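Local coordinates for nicotinamide-nucleotide adenylyltransferase NadR family / Ribosylnicotinamide kinase (Lactococcus lactis subsp. cremoris, PDB 6GYE), which binds nicotinamide riboside and probably phosphorylates it, and is likely also to adenylylate nicotinamide mononucleotide on the way to NAD+, at residues K14-Y19 against N115-T120; I18-F23 against L45-G50; I297-P302 against E322-L327. All blocks are in the same frame, centred on the assembly; numbering follows the deposited sequence.

Contact 1 (K14-Y19 against N115-T120); sequences KNIGIY and NDLSVT
The flat carboxamide of Asn15 turns its OD1 onto Ser118, lying 3.4 Å from Ser118 CB; Ser118 OG is engaged instead by Gln142. This small polar patch occupies one face of a parallel pairing between strands 15-21 and 118-123, the former the middle strand of a five-stranded parallel sheet. Four backbone bonds zip the strands together: Ser118 N to Lys14 O, Ile16 N to Ser118 O (3.0 Å), Thr120 N to Ile16 O, and Ile18 N to Thr120 O (2.9 Å). On the other face the lining is aliphatic. Ile18 CD1, placed by a chi2 of 44°, comes within 3.6 Å of Val119 CG1, the two side chains crossing obliquely. Ile16 CG1 meets Leu117 CD1 more loosely, at 4.2 Å. Just before the strand, the bent chain of Lys14 passes over two backbone oxygens: CE lies 3.2 Å from Asn115 O and CD 3.3 Å from Asp116 O, while NZ forms a salt bridge with Glu114. The CE hydrogens, next to the ammonium, are probably slightly positive and would suit Asn115 O; at CD the effect would be weaker. The chemistry thus implies a pairing with one greasy side turned inward and a polar margin near the surface.

Contact 2 (I18-F23 against L45-G50); sequences IYFGTF and LLVVSG. With SO4 (sulfate ion), chain E.
Tyr19, Val47, Gly21 and Ser49 give their N-H groups in turn to Leu45 O, Tyr19 O, Val47 O and Gly21 O, a parallel ladder whose Gly21 bond is the most bent (147° at the hydrogen). The pairing joins the two strands of a beta-alpha-beta crossover, with helix 28-40 between them, in a Rossmann-like sheet as in nucleotidyltransferases. On one face Phe20 and Val47 run alongside each other, with Phe20 CD1 3.8 Å from Val47 CB and Ile18 CG2 4.0 Å from Val47 CG2. An alanine in place of Phe20 would probably open a gap between Val47 and Phe121, since the ring atoms that touch both would be gone. On the other face Tyr19 CB rests 3.7 Å from Leu46 CD2. Tyr19 CG stands anti to the backbone N (chi1 -175°); the near part of the ring still brushes Leu46 CD2, while the OH bonds to Gln33. Phe23 turns back toward strand 43-50, its CE2 edge 3.7 Å from Val47 O and its CD2 4.0 Å from Val48 CG1. Phe23 CZ lies close against Gly21, where no side chain intervenes. Past that glycine the chain grips a sulfate, probably from the crystallisation liquor and also bound by His30 and Arg150, in a position consistent with a phosphate site. Thr22 OG1 donates to sulfate O3 at 2.7 Å, and Phe23 N reaches sulfate O2 at 3.3 Å.

Contact 3 (I297-P302 against E322-L327); sequences ILVIPP and EFHEEL
Val299, Pro301 and Pro302 meet the 322-327 part of helix 320-333 through His324 and Leu327; one turn further on, Leu331 of the same helix also packs on Val299. The helix belongs to a beta-alpha-beta crossover of the P-loop NTPase fold: it follows strand 296-300 and leads to strand 340-342, the neighbouring parallel strand, so the contact packs a connecting helix against the sheet it serves. Along the helix, Phe323 O takes the N-H of Leu327, with 2.9 Å between that oxygen and Leu327 N, fixing the turn that spaces the two contact residues. His324 comes next and carries most of the contact. Its CG stands anti to the backbone N (chi1 -178°), and the ring lies against the two prolines. Pro302 CD sits over one face of the ring, 3.6 Å from both CG and ND1 of His324, the two side chains crossing at about a right angle. Because that CD is bonded to the proline nitrogen, its hydrogens are probably slightly positive and suit the pi cloud they face. Pro301 CB approaches the same imidazole obliquely, 3.9 Å from His324 CE1. Leu327, which also packs on Ile263 of helix 262-272, then reaches back toward the sheet and meets Val299 tip to tip. Val299 CG1 touches both residues, lying 3.7 Å from His324 CE1 at the ring edge and 4.0 Å from Leu327 CD2.

Overall arrangement
Contacts 1 and 2 are two sides of one strand: both use strand 15-21, share Ile18 and Tyr19, and have centres 15 Å apart, so that the strand is paired with 118-123 on one edge and with 43-50 on the other. Gly17 O probably bonds to Leu45 N at 2.8 Å where they meet. Contact 3 belongs to a separate parallel sheet, across the centre of the chain, its nearest atoms about 28 Å from contact 2 and about 37 Å from contact 1. The sulfate lies at contact 2, whereas nicotinamide riboside is bound in the other half, about 13 Å from the side chain of Leu327. The two-sheet layout is consistent with separate adenylyltransferase and kinase sites.

Contact 1 (K14-Y19 against N115-T120)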
ATOM      1  N   LYS A  14      32.683   8.304  14.690  1.00 85.63           N
ATOM      2  CA  LYS A  14      32.672   9.483  15.556  1.00 88.69           C
ATOM      3  C   LYS A  14      31.744  10.598  15.070  1.00 82.14           C
ATOM      4  O   LYS A  14      31.079  11.235  15.888  1.00 85.62           O
ATOM      5  CB  LYS A  14      34.090  10.042  15.719  1.00 91.73           C
ATOM      6  CG  LYS A  14      35.006   9.194  16.590  1.00100.57           C
ATOM      7  CD  LYS A  14      34.567   9.201  18.046  1.00104.86           C
ATOM      8  CE  LYS A  14      35.633   8.592  18.945  1.00110.24           C
ATOM      9  NZ  LYS A  14      35.880   7.161  18.610  1.00116.39           N
ATOM     10  N   ASN A  15      31.673  10.863  13.767  1.00 81.31           N
ATOM     11  CA  ASN A  15      30.821  11.931  13.242  1.00 74.18           C
ATOM     12  C   ASN A  15      29.467  11.344  12.860  1.00 69.06           C
ATOM     13  O   ASN A  15      29.355  10.603  11.879  1.00 68.78           O
ATOM     14  CB  ASN A  15      31.471  12.614  12.047  1.00 68.55           C
ATOM     15  CG  ASN A  15      32.745  13.312  12.414  1.00 80.00           C
ATOM     16  OD1 ASN A  15      32.765  14.143  13.318  1.00 85.71           O
ATOM     17  ND2 ASN A  15      33.818  12.996  11.706  1.00 87.12           N
ATOM     18  N   ILE A  16      28.443  11.668  13.644  1.00 65.09           N
ATOM     19  CA  ILE A  16      27.116  11.080  13.497  1.00 69.11           C
ATOM     20  C   ILE A  16      26.126  12.181  13.139  1.00 78.46           C
ATOM     21  O   ILE A  16      26.079  13.221  13.809  1.00 86.07           O
ATOM     22  CB  ILE A  16      26.667  10.369  14.786  1.00 65.22           C
ATOM     23  CG1 ILE A  16      27.706   9.325  15.248  1.00 70.89           C
ATOM     24  CG2 ILE A  16      25.261   9.824  14.607  1.00 62.94           C
ATOM     25  CD1 ILE A  16      28.048   8.248  14.234  1.00 70.52           C
ATOM     26  N   GLY A  17      25.322  11.945  12.105  1.00 71.56           N
ATOM     27  CA  GLY A  17      24.246  12.848  11.723  1.00 65.45           C
ATOM     28  C   GLY A  17      22.900  12.284  12.144  1.00 66.35           C
ATOM     29  O   GLY A  17      22.662  11.079  12.038  1.00 69.68           O
ATOM     30  N   ILE A  18      22.024  13.160  12.615  1.00 56.68           N
ATOM     31  CA  ILE A  18      20.687  12.788  13.063  1.00 62.56           C
ATOM     32  C   ILE A  18      19.705  13.451  12.113  1.00 64.64           C
ATOM     33  O   ILE A  18      19.669  14.687  12.002  1.00 67.67           O
ATOM     34  CB  ILE A  18      20.414  13.202  14.523  1.00 68.16           C
ATOM     35  CG1 ILE A  18      21.095  12.298  15.561  1.00 77.35           C
ATOM     36  CG2 ILE A  18      18.940  13.068  14.828  1.00 65.65           C
ATOM     37  CD1 ILE A  18      22.500  11.887  15.332  1.00 81.72           C
ATOM     38  N   TYR A  19      18.905  12.637  11.429  1.00 59.60           N
ATOM     39  CA  TYR A  19      17.971  13.126  10.422  1.00 61.50           C
ATOM     40  C   TYR A  19      16.568  12.732  10.847  1.00 60.07           C
ATOM     41  O   TYR A  19      16.317  11.558  11.136  1.00 65.64           O
ATOM     42  CB  TYR A  19      18.303  12.566   9.031  1.00 54.28           C
ATOM     43  CG  TYR A  19      17.461  13.124   7.909  1.00 52.81           C
ATOM     44  CD1 TYR A  19      16.219  12.583   7.602  1.00 53.50           C
ATOM     45  CD2 TYR A  19      17.914  14.186   7.149  1.00 50.85           C
ATOM     46  CE1 TYR A  19      15.454  13.108   6.579  1.00 54.73           C
ATOM     47  CE2 TYR A  19      17.165  14.705   6.140  1.00 57.33           C
ATOM     48  CZ  TYR A  19      15.932  14.177   5.854  1.00 58.14           C
ATOM     49  OH  TYR A  19      15.190  14.725   4.814  1.00 55.74           O
ATOM     50  N   ASN A 115      31.998   6.544  22.064  1.00100.63           N
ATOM     51  CA  ASN A 115      31.900   7.725  22.908  1.00104.15           C
ATOM     52  C   ASN A 115      32.693   8.858  22.267  1.00101.50           C
ATOM     53  O   ASN A 115      33.383   8.664  21.261  1.00104.18           O
ATOM     54  CB  ASN A 115      32.438   7.445  24.318  1.00109.52           C
ATOM     55  CG  ASN A 115      31.705   6.322  25.016  1.00112.54           C
ATOM     56  OD1 ASN A 115      30.517   6.101  24.785  1.00111.96           O
ATOM     57  ND2 ASN A 115      32.412   5.601  25.880  1.00117.26           N
ATOM     58  N   ASP A 116      32.607  10.043  22.876  1.00 95.43           N
ATOM     59  CA  ASP A 116      33.254  11.248  22.348  1.00 96.31           C
ATOM     60  C   ASP A 116      32.819  11.522  20.908  1.00 95.21           C
ATOM     61  O   ASP A 116      33.638  11.696  20.003  1.00 93.86           O
ATOM     62  CB  ASP A 116      34.772  11.144  22.448  1.00103.22           C
ATOM     63  CG  ASP A 116      35.222  10.690  23.809  1.00117.08           C
ATOM     64  OD1 ASP A 116      34.861  11.364  24.796  1.00124.20           O
ATOM     65  OD2 ASP A 116      35.908   9.648  23.893  1.00121.62           O
ATOM     66  N   LEU A 117      31.508  11.540  20.697  1.00 93.66           N
ATOM     67  CA  LEU A 117      30.976  11.760  19.364  1.00 87.31           C
ATOM     68  C   LEU A 117      30.932  13.240  19.035  1.00 84.68           C
ATOM     69  O   LEU A 117      30.902  14.101  19.918  1.00 89.77           O
ATOM     70  CB  LEU A 117      29.565  11.206  19.241  1.00 82.94           C
ATOM     71  CG  LEU A 117      29.325   9.752  19.613  1.00 88.26           C
ATOM     72  CD1 LEU A 117      27.848   9.493  19.405  1.00 79.95           C
ATOM     73  CD2 LEU A 117      30.193   8.819  18.773  1.00 84.27           C
ATOM     74  N   SER A 118      30.897  13.524  17.739  1.00 82.36           N
ATOM     75  CA  SER A 118      30.538  14.835  17.212  1.00 79.24           C
ATOM     76  C   SER A 118      29.220  14.639  16.474  1.00 79.52           C
ATOM     77  O   SER A 118      29.187  14.024  15.403  1.00 80.71           O
ATOM     78  CB  SER A 118      31.626  15.400  16.301  1.00 76.83           C
ATOM     79  OG  SER A 118      31.256  16.678  15.800  1.00 81.15           O
ATOM     80  N   VAL A 119      28.133  15.109  17.074  1.00 75.92           N
ATOM     81  CA  VAL A 119      26.787  14.879  16.574  1.00 68.36           C
ATOM     82  C   VAL A 119      26.223  16.167  15.993  1.00 72.35           C
ATOM     83  O   VAL A 119      26.368  17.247  16.583  1.00 77.38           O
ATOM     84  CB  VAL A 119      25.879  14.344  17.694  1.00 65.09           C
ATOM     85  CG1 VAL A 119      24.456  14.206  17.188  1.00 63.37           C
ATOM     86  CG2 VAL A 119      26.390  13.006  18.178  1.00 65.60           C
ATOM     87  N   THR A 120      25.575  16.046  14.832  1.00 66.35           N
ATOM     88  CA  THR A 120      24.891  17.150  14.168  1.00 65.09           C
ATOM     89  C   THR A 120      23.418  16.798  13.976  1.00 62.45           C
ATOM     90  O   THR A 120      23.096  15.776  13.366  1.00 60.28           O
ATOM     91  CB  THR A 120      25.546  17.480  12.824  1.00 70.16           C
ATOM     92  OG1 THR A 120      26.935  17.746  13.026  1.00 73.91           O
ATOM     93  CG2 THR A 120      24.890  18.692  12.175  1.00 60.73           C
TER

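Contact 2 (I18-F23 against L45-G50)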
ATOM      1  N   ILE A  18      22.024  13.160  12.615  1.00 56.68           N
ATOM      2  CA  ILE A  18      20.687  12.788  13.063  1.00 62.56           C
ATOM      3  C   ILE A  18      19.705  13.451  12.113  1.00 64.64           C
ATOM      4  O   ILE A  18      19.669  14.687  12.002  1.00 67.67           O
ATOM      5  CB  ILE A  18      20.414  13.202  14.523  1.00 68.16           C
ATOM      6  CG1 ILE A  18      21.095  12.298  15.561  1.00 77.35           C
ATOM      7  CG2 ILE A  18      18.940  13.068  14.828  1.00 65.65           C
ATOM      8  CD1 ILE A  18      22.500  11.887  15.332  1.00 81.72           C
ATOM      9  N   TYR A  19      18.905  12.637  11.429  1.00 59.60           N
ATOM     10  CA  TYR A  19      17.971  13.126  10.422  1.00 61.50           C
ATOM     11  C   TYR A  19      16.568  12.732  10.847  1.00 60.07           C
ATOM     12  O   TYR A  19      16.317  11.558  11.136  1.00 65.64           O
ATOM     13  CB  TYR A  19      18.303  12.566   9.031  1.00 54.28           C
ATOM     14  CG  TYR A  19      17.461  13.124   7.909  1.00 52.81           C
ATOM     15  CD1 TYR A  19      16.219  12.583   7.602  1.00 53.50           C
ATOM     16  CD2 TYR A  19      17.914  14.186   7.149  1.00 50.85           C
ATOM     17  CE1 TYR A  19      15.454  13.108   6.579  1.00 54.73           C
ATOM     18  CE2 TYR A  19      17.165  14.705   6.140  1.00 57.33           C
ATOM     19  CZ  TYR A  19      15.932  14.177   5.854  1.00 58.14           C
ATOM     20  OH  TYR A  19      15.190  14.725   4.814  1.00 55.74           O
ATOM     21  N   PHE A  20      15.674  13.718  10.913  1.00 58.50           N
ATOM     22  CA  PHE A  20      14.315  13.560  11.412  1.00 63.61           C
ATOM     23  C   PHE A  20      13.305  13.511  10.282  1.00 65.66           C
ATOM     24  O   PHE A  20      13.502  14.116   9.225  1.00 70.57           O
ATOM     25  CB  PHE A  20      13.909  14.726  12.309  1.00 64.15           C
ATOM     26  CG  PHE A  20      14.655  14.816  13.586  1.00 60.42           C
ATOM     27  CD1 PHE A  20      14.208  14.143  14.702  1.00 59.76           C
ATOM     28  CD2 PHE A  20      15.768  15.624  13.696  1.00 66.20           C
ATOM     29  CE1 PHE A  20      14.872  14.259  15.908  1.00 63.67           C
ATOM     30  CE2 PHE A  20      16.446  15.744  14.905  1.00 64.19           C
ATOM     31  CZ  PHE A  20      15.994  15.066  16.006  1.00 63.78           C
ATOM     32  N   GLY A  21      12.193  12.834  10.541  1.00 60.14           N
ATOM     33  CA  GLY A  21      11.043  12.926   9.654  1.00 58.33           C
ATOM     34  C   GLY A  21       9.882  12.149  10.234  1.00 59.41           C
ATOM     35  O   GLY A  21      10.052  11.334  11.144  1.00 57.51           O
ATOM     36  N   THR A  22       8.691  12.424   9.688  1.00 58.67           N
ATOM     37  CA  THR A  22       7.539  11.546   9.915  1.00 66.69           C
ATOM     38  C   THR A  22       7.451  10.430   8.862  1.00 66.00           C
ATOM     39  O   THR A  22       7.021   9.313   9.177  1.00 68.24           O
ATOM     40  CB  THR A  22       6.234  12.346   9.954  1.00 67.22           C
ATOM     41  OG1 THR A  22       6.181  13.228   8.839  1.00 80.71           O
ATOM     42  CG2 THR A  22       6.142  13.179  11.222  1.00 66.26           C
ATOM     43  N   PHE A  23       7.826  10.715   7.614  1.00 58.98           N
ATOM     44  CA  PHE A  23       7.960   9.712   6.547  1.00 54.64           C
ATOM     45  C   PHE A  23       6.640   9.012   6.219  1.00 58.33           C
ATOM     46  O   PHE A  23       6.528   7.781   6.259  1.00 60.76           O
ATOM     47  CB  PHE A  23       9.023   8.676   6.912  1.00 52.24           C
ATOM     48  CG  PHE A  23      10.359   9.261   7.207  1.00 54.54           C
ATOM     49  CD1 PHE A  23      11.125   9.798   6.194  1.00 52.47           C
ATOM     50  CD2 PHE A  23      10.853   9.274   8.506  1.00 57.38           C
ATOM     51  CE1 PHE A  23      12.372  10.340   6.463  1.00 61.21           C
ATOM     52  CE2 PHE A  23      12.101   9.786   8.778  1.00 54.45           C
ATOM     53  CZ  PHE A  23      12.866  10.323   7.753  1.00 58.77           C
ATOM     54  N   LEU A  45      21.799   8.456  11.916  1.00 63.56           N
ATOM     55  CA  LEU A  45      20.642   7.913  12.615  1.00 60.03           C
ATOM     56  C   LEU A  45      19.387   8.597  12.076  1.00 67.63           C
ATOM     57  O   LEU A  45      19.246   9.821  12.203  1.00 62.53           O
ATOM     58  CB  LEU A  45      20.771   8.132  14.119  1.00 61.04           C
ATOM     59  CG  LEU A  45      19.680   7.517  14.998  1.00 69.56           C
ATOM     60  CD1 LEU A  45      19.646   6.009  14.825  1.00 73.08           C
ATOM     61  CD2 LEU A  45      19.897   7.867  16.453  1.00 66.55           C
ATOM     62  N   LEU A  46      18.496   7.822  11.447  1.00 61.00           N
ATOM     63  CA  LEU A  46      17.207   8.340  11.006  1.00 59.22           C
ATOM     64  C   LEU A  46      16.217   8.241  12.150  1.00 62.11           C
ATOM     65  O   LEU A  46      16.061   7.171  12.740  1.00 63.35           O
ATOM     66  CB  LEU A  46      16.661   7.580   9.803  1.00 62.51           C
ATOM     67  CG  LEU A  46      17.491   7.565   8.527  1.00 70.59           C
ATOM     68  CD1 LEU A  46      16.715   6.872   7.391  1.00 58.74           C
ATOM     69  CD2 LEU A  46      17.929   8.982   8.153  1.00 79.14           C
ATOM     70  N   VAL A  47      15.571   9.354  12.488  1.00 56.76           N
ATOM     71  CA  VAL A  47      14.593   9.341  13.569  1.00 63.67           C
ATOM     72  C   VAL A  47      13.201   9.489  12.972  1.00 61.53           C
ATOM     73  O   VAL A  47      12.882  10.513  12.364  1.00 63.23           O
ATOM     74  CB  VAL A  47      14.881  10.412  14.623  1.00 60.37           C
ATOM     75  CG1 VAL A  47      13.786  10.410  15.668  1.00 64.81           C
ATOM     76  CG2 VAL A  47      16.210  10.117  15.292  1.00 57.33           C
ATOM     77  N   VAL A  48      12.393   8.440  13.108  1.00 59.05           N
ATOM     78  CA  VAL A  48      10.987   8.462  12.723  1.00 53.03           C
ATOM     79  C   VAL A  48      10.205   8.878  13.950  1.00 59.23           C
ATOM     80  O   VAL A  48      10.192   8.145  14.947  1.00 59.40           O
ATOM     81  CB  VAL A  48      10.503   7.082  12.254  1.00 59.89           C
ATOM     82  CG1 VAL A  48       9.179   7.221  11.525  1.00 60.06           C
ATOM     83  CG2 VAL A  48      11.543   6.378  11.428  1.00 59.90           C
ATOM     84  N   SER A  49       9.555  10.035  13.891  1.00 61.40           N
ATOM     85  CA  SER A  49       8.757  10.481  15.022  1.00 64.43           C
ATOM     86  C   SER A  49       7.274  10.293  14.722  1.00 68.80           C
ATOM     87  O   SER A  49       6.855  10.237  13.560  1.00 67.58           O
ATOM     88  CB  SER A  49       9.068  11.940  15.369  1.00 64.75           C
ATOM     89  OG  SER A  49       8.834  12.772  14.256  1.00 74.68           O
ATOM     90  N   GLY A  50       6.490  10.152  15.786  1.00 68.44           N
ATOM     91  CA  GLY A  50       5.062   9.936  15.631  1.00 68.52           C
ATOM     92  C   GLY A  50       4.377   9.800  16.974  1.00 75.53           C
ATOM     93  O   GLY A  50       5.019   9.720  18.029  1.00 83.65           O
TER
HETATM   94  S   SO4 E 403       8.042  14.695   6.725  1.00 76.80           S
HETATM   95  O1  SO4 E 403       9.253  15.059   5.999  1.00 76.22           O
HETATM   96  O2  SO4 E 403       7.345  13.586   6.063  1.00 81.70           O
HETATM   97  O3  SO4 E 403       8.485  14.330   8.066  1.00 82.28           O
HETATM   98  O4  SO4 E 403       7.098  15.809   6.790  1.00 94.67           O

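Contact 3 (I297-P302 against E322-L327)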
ATOM      1  N   ILE A 297     -14.933  -1.421  -8.629  1.00 51.14           N
ATOM      2  CA  ILE A 297     -15.341  -2.790  -8.907  1.00 51.43           C
ATOM      3  C   ILE A 297     -16.206  -2.779 -10.165  1.00 56.17           C
ATOM      4  O   ILE A 297     -17.320  -2.237 -10.161  1.00 56.32           O
ATOM      5  CB  ILE A 297     -16.094  -3.402  -7.718  1.00 57.57           C
ATOM      6  CG1 ILE A 297     -15.167  -3.489  -6.500  1.00 53.95           C
ATOM      7  CG2 ILE A 297     -16.647  -4.789  -8.072  1.00 50.82           C
ATOM      8  CD1 ILE A 297     -15.913  -3.695  -5.169  1.00 53.34           C
ATOM      9  N   LEU A 298     -15.707  -3.382 -11.233  1.00 51.76           N
ATOM     10  CA  LEU A 298     -16.422  -3.478 -12.501  1.00 52.67           C
ATOM     11  C   LEU A 298     -17.126  -4.829 -12.585  1.00 54.13           C
ATOM     12  O   LEU A 298     -16.468  -5.872 -12.567  1.00 54.70           O
ATOM     13  CB  LEU A 298     -15.456  -3.320 -13.677  1.00 47.41           C
ATOM     14  CG  LEU A 298     -14.824  -1.933 -13.782  1.00 49.61           C
ATOM     15  CD1 LEU A 298     -13.730  -1.906 -14.808  1.00 43.38           C
ATOM     16  CD2 LEU A 298     -15.871  -0.894 -14.120  1.00 48.90           C
ATOM     17  N   VAL A 299     -18.451  -4.814 -12.701  1.00 48.26           N
ATOM     18  CA  VAL A 299     -19.242  -6.037 -12.752  1.00 53.28           C
ATOM     19  C   VAL A 299     -19.746  -6.212 -14.175  1.00 61.34           C
ATOM     20  O   VAL A 299     -20.403  -5.316 -14.715  1.00 58.09           O
ATOM     21  CB  VAL A 299     -20.415  -5.995 -11.759  1.00 55.75           C
ATOM     22  CG1 VAL A 299     -21.321  -7.199 -11.954  1.00 54.74           C
ATOM     23  CG2 VAL A 299     -19.891  -5.938 -10.325  1.00 50.32           C
ATOM     24  N   ILE A 300     -19.450  -7.359 -14.783  1.00 63.41           N
ATOM     25  CA  ILE A 300     -19.979  -7.699 -16.103  1.00 64.46           C
ATOM     26  C   ILE A 300     -21.279  -8.474 -15.894  1.00 66.47           C
ATOM     27  O   ILE A 300     -21.234  -9.625 -15.433  1.00 71.28           O
ATOM     28  CB  ILE A 300     -18.973  -8.513 -16.920  1.00 61.50           C
ATOM     29  CG1 ILE A 300     -17.652  -7.749 -17.060  1.00 52.97           C
ATOM     30  CG2 ILE A 300     -19.573  -8.869 -18.274  1.00 66.50           C
ATOM     31  CD1 ILE A 300     -16.578  -8.524 -17.842  1.00 55.57           C
ATOM     32  N   PRO A 301     -22.429  -7.913 -16.252  1.00 72.59           N
ATOM     33  CA  PRO A 301     -23.698  -8.584 -15.995  1.00 77.70           C
ATOM     34  C   PRO A 301     -23.998  -9.591 -17.085  1.00 84.07           C
ATOM     35  O   PRO A 301     -23.445  -9.509 -18.190  1.00 83.82           O
ATOM     36  CB  PRO A 301     -24.705  -7.429 -16.014  1.00 76.44           C
ATOM     37  CG  PRO A 301     -24.119  -6.499 -17.010  1.00 73.76           C
ATOM     38  CD  PRO A 301     -22.626  -6.591 -16.864  1.00 71.88           C
ATOM     39  N   PRO A 302     -24.858 -10.565 -16.809  1.00 94.96           N
ATOM     40  CA  PRO A 302     -25.185 -11.559 -17.837  1.00105.84           C
ATOM     41  C   PRO A 302     -26.093 -10.953 -18.897  1.00114.36           C
ATOM     42  O   PRO A 302     -27.157 -10.417 -18.585  1.00119.68           O
ATOM     43  CB  PRO A 302     -25.889 -12.662 -17.041  1.00109.30           C
ATOM     44  CG  PRO A 302     -26.524 -11.916 -15.901  1.00107.19           C
ATOM     45  CD  PRO A 302     -25.495 -10.878 -15.517  1.00 98.60           C
ATOM     46  N   GLU A 322     -28.210 -16.583 -11.789  1.00 98.51           N
ATOM     47  CA  GLU A 322     -27.999 -17.077 -10.433  1.00 97.46           C
ATOM     48  C   GLU A 322     -26.701 -16.513  -9.844  1.00 89.73           C
ATOM     49  O   GLU A 322     -26.689 -15.986  -8.725  1.00 89.05           O
ATOM     50  CB  GLU A 322     -27.987 -18.609 -10.469  1.00108.02           C
ATOM     51  CG  GLU A 322     -28.595 -19.336  -9.276  1.00118.27           C
ATOM     52  CD  GLU A 322     -28.795 -20.831  -9.555  1.00128.01           C
ATOM     53  OE1 GLU A 322     -28.082 -21.666  -8.954  1.00128.56           O
ATOM     54  OE2 GLU A 322     -29.645 -21.169 -10.407  1.00133.41           O
ATOM     55  N   PHE A 323     -25.598 -16.596 -10.597  1.00 78.31           N
ATOM     56  CA  PHE A 323     -24.330 -16.040 -10.123  1.00 71.04           C
ATOM     57  C   PHE A 323     -24.434 -14.536  -9.887  1.00 71.52           C
ATOM     58  O   PHE A 323     -23.903 -14.011  -8.902  1.00 72.83           O
ATOM     59  CB  PHE A 323     -23.219 -16.333 -11.130  1.00 63.20           C
ATOM     60  CG  PHE A 323     -21.905 -15.690 -10.797  1.00 65.56           C
ATOM     61  CD1 PHE A 323     -21.633 -14.380 -11.173  1.00 65.71           C
ATOM     62  CD2 PHE A 323     -20.931 -16.401 -10.117  1.00 66.56           C
ATOM     63  CE1 PHE A 323     -20.414 -13.781 -10.863  1.00 64.42           C
ATOM     64  CE2 PHE A 323     -19.714 -15.820  -9.802  1.00 64.09           C
ATOM     65  CZ  PHE A 323     -19.453 -14.503 -10.175  1.00 65.74           C
ATOM     66  N   HIS A 324     -25.058 -13.819 -10.814  1.00 71.60           N
ATOM     67  CA  HIS A 324     -25.093 -12.368 -10.711  1.00 68.01           C
ATOM     68  C   HIS A 324     -25.904 -11.907  -9.504  1.00 79.37           C
ATOM     69  O   HIS A 324     -25.461 -11.022  -8.759  1.00 78.97           O
ATOM     70  CB  HIS A 324     -25.645 -11.775 -12.000  1.00 67.86           C
ATOM     71  CG  HIS A 324     -25.682 -10.286 -11.996  1.00 73.26           C
ATOM     72  ND1 HIS A 324     -24.579  -9.517 -12.297  1.00 70.23           N
ATOM     73  CD2 HIS A 324     -26.691  -9.419 -11.744  1.00 73.63           C
ATOM     74  CE1 HIS A 324     -24.905  -8.240 -12.217  1.00 72.35           C
ATOM     75  NE2 HIS A 324     -26.180  -8.153 -11.883  1.00 74.19           N
ATOM     76  N   GLU A 325     -27.076 -12.511  -9.270  1.00 81.27           N
ATOM     77  CA  GLU A 325     -27.869 -12.137  -8.101  1.00 81.14           C
ATOM     78  C   GLU A 325     -27.108 -12.408  -6.814  1.00 81.63           C
ATOM     79  O   GLU A 325     -27.152 -11.604  -5.879  1.00 89.88           O
ATOM     80  CB  GLU A 325     -29.211 -12.875  -8.079  1.00 91.21           C
ATOM     81  CG  GLU A 325     -30.132 -12.624  -9.276  1.00110.00           C
ATOM     82  CD  GLU A 325     -30.379 -11.144  -9.574  1.00125.15           C
ATOM     83  OE1 GLU A 325     -30.333 -10.307  -8.643  1.00128.25           O
ATOM     84  OE2 GLU A 325     -30.621 -10.815 -10.755  1.00130.86           O
ATOM     85  N   GLU A 326     -26.407 -13.538  -6.739  1.00 80.11           N
ATOM     86  CA  GLU A 326     -25.682 -13.836  -5.511  1.00 75.45           C
ATOM     87  C   GLU A 326     -24.503 -12.888  -5.339  1.00 72.45           C
ATOM     88  O   GLU A 326     -24.210 -12.446  -4.220  1.00 70.74           O
ATOM     89  CB  GLU A 326     -25.224 -15.293  -5.509  1.00 70.73           C
ATOM     90  CG  GLU A 326     -24.393 -15.676  -4.293  1.00 68.46           C
ATOM     91  CD  GLU A 326     -25.164 -15.580  -2.982  1.00 76.87           C
ATOM     92  OE1 GLU A 326     -26.418 -15.510  -3.001  1.00 80.70           O
ATOM     93  OE2 GLU A 326     -24.506 -15.576  -1.918  1.00 78.23           O
ATOM     94  N   LEU A 327     -23.836 -12.546  -6.442  1.00 59.78           N
ATOM     95  CA  LEU A 327     -22.732 -11.595  -6.376  1.00 59.42           C
ATOM     96  C   LEU A 327     -23.213 -10.248  -5.853  1.00 66.05           C
ATOM     97  O   LEU A 327     -22.599  -9.662  -4.951  1.00 66.10           O
ATOM     98  CB  LEU A 327     -22.084 -11.437  -7.752  1.00 54.50           C
ATOM     99  CG  LEU A 327     -21.015 -10.338  -7.899  1.00 65.58           C
ATOM    100  CD1 LEU A 327     -19.775 -10.594  -7.037  1.00 59.27           C
ATOM    101  CD2 LEU A 327     -20.611 -10.155  -9.346  1.00 57.20           C
TER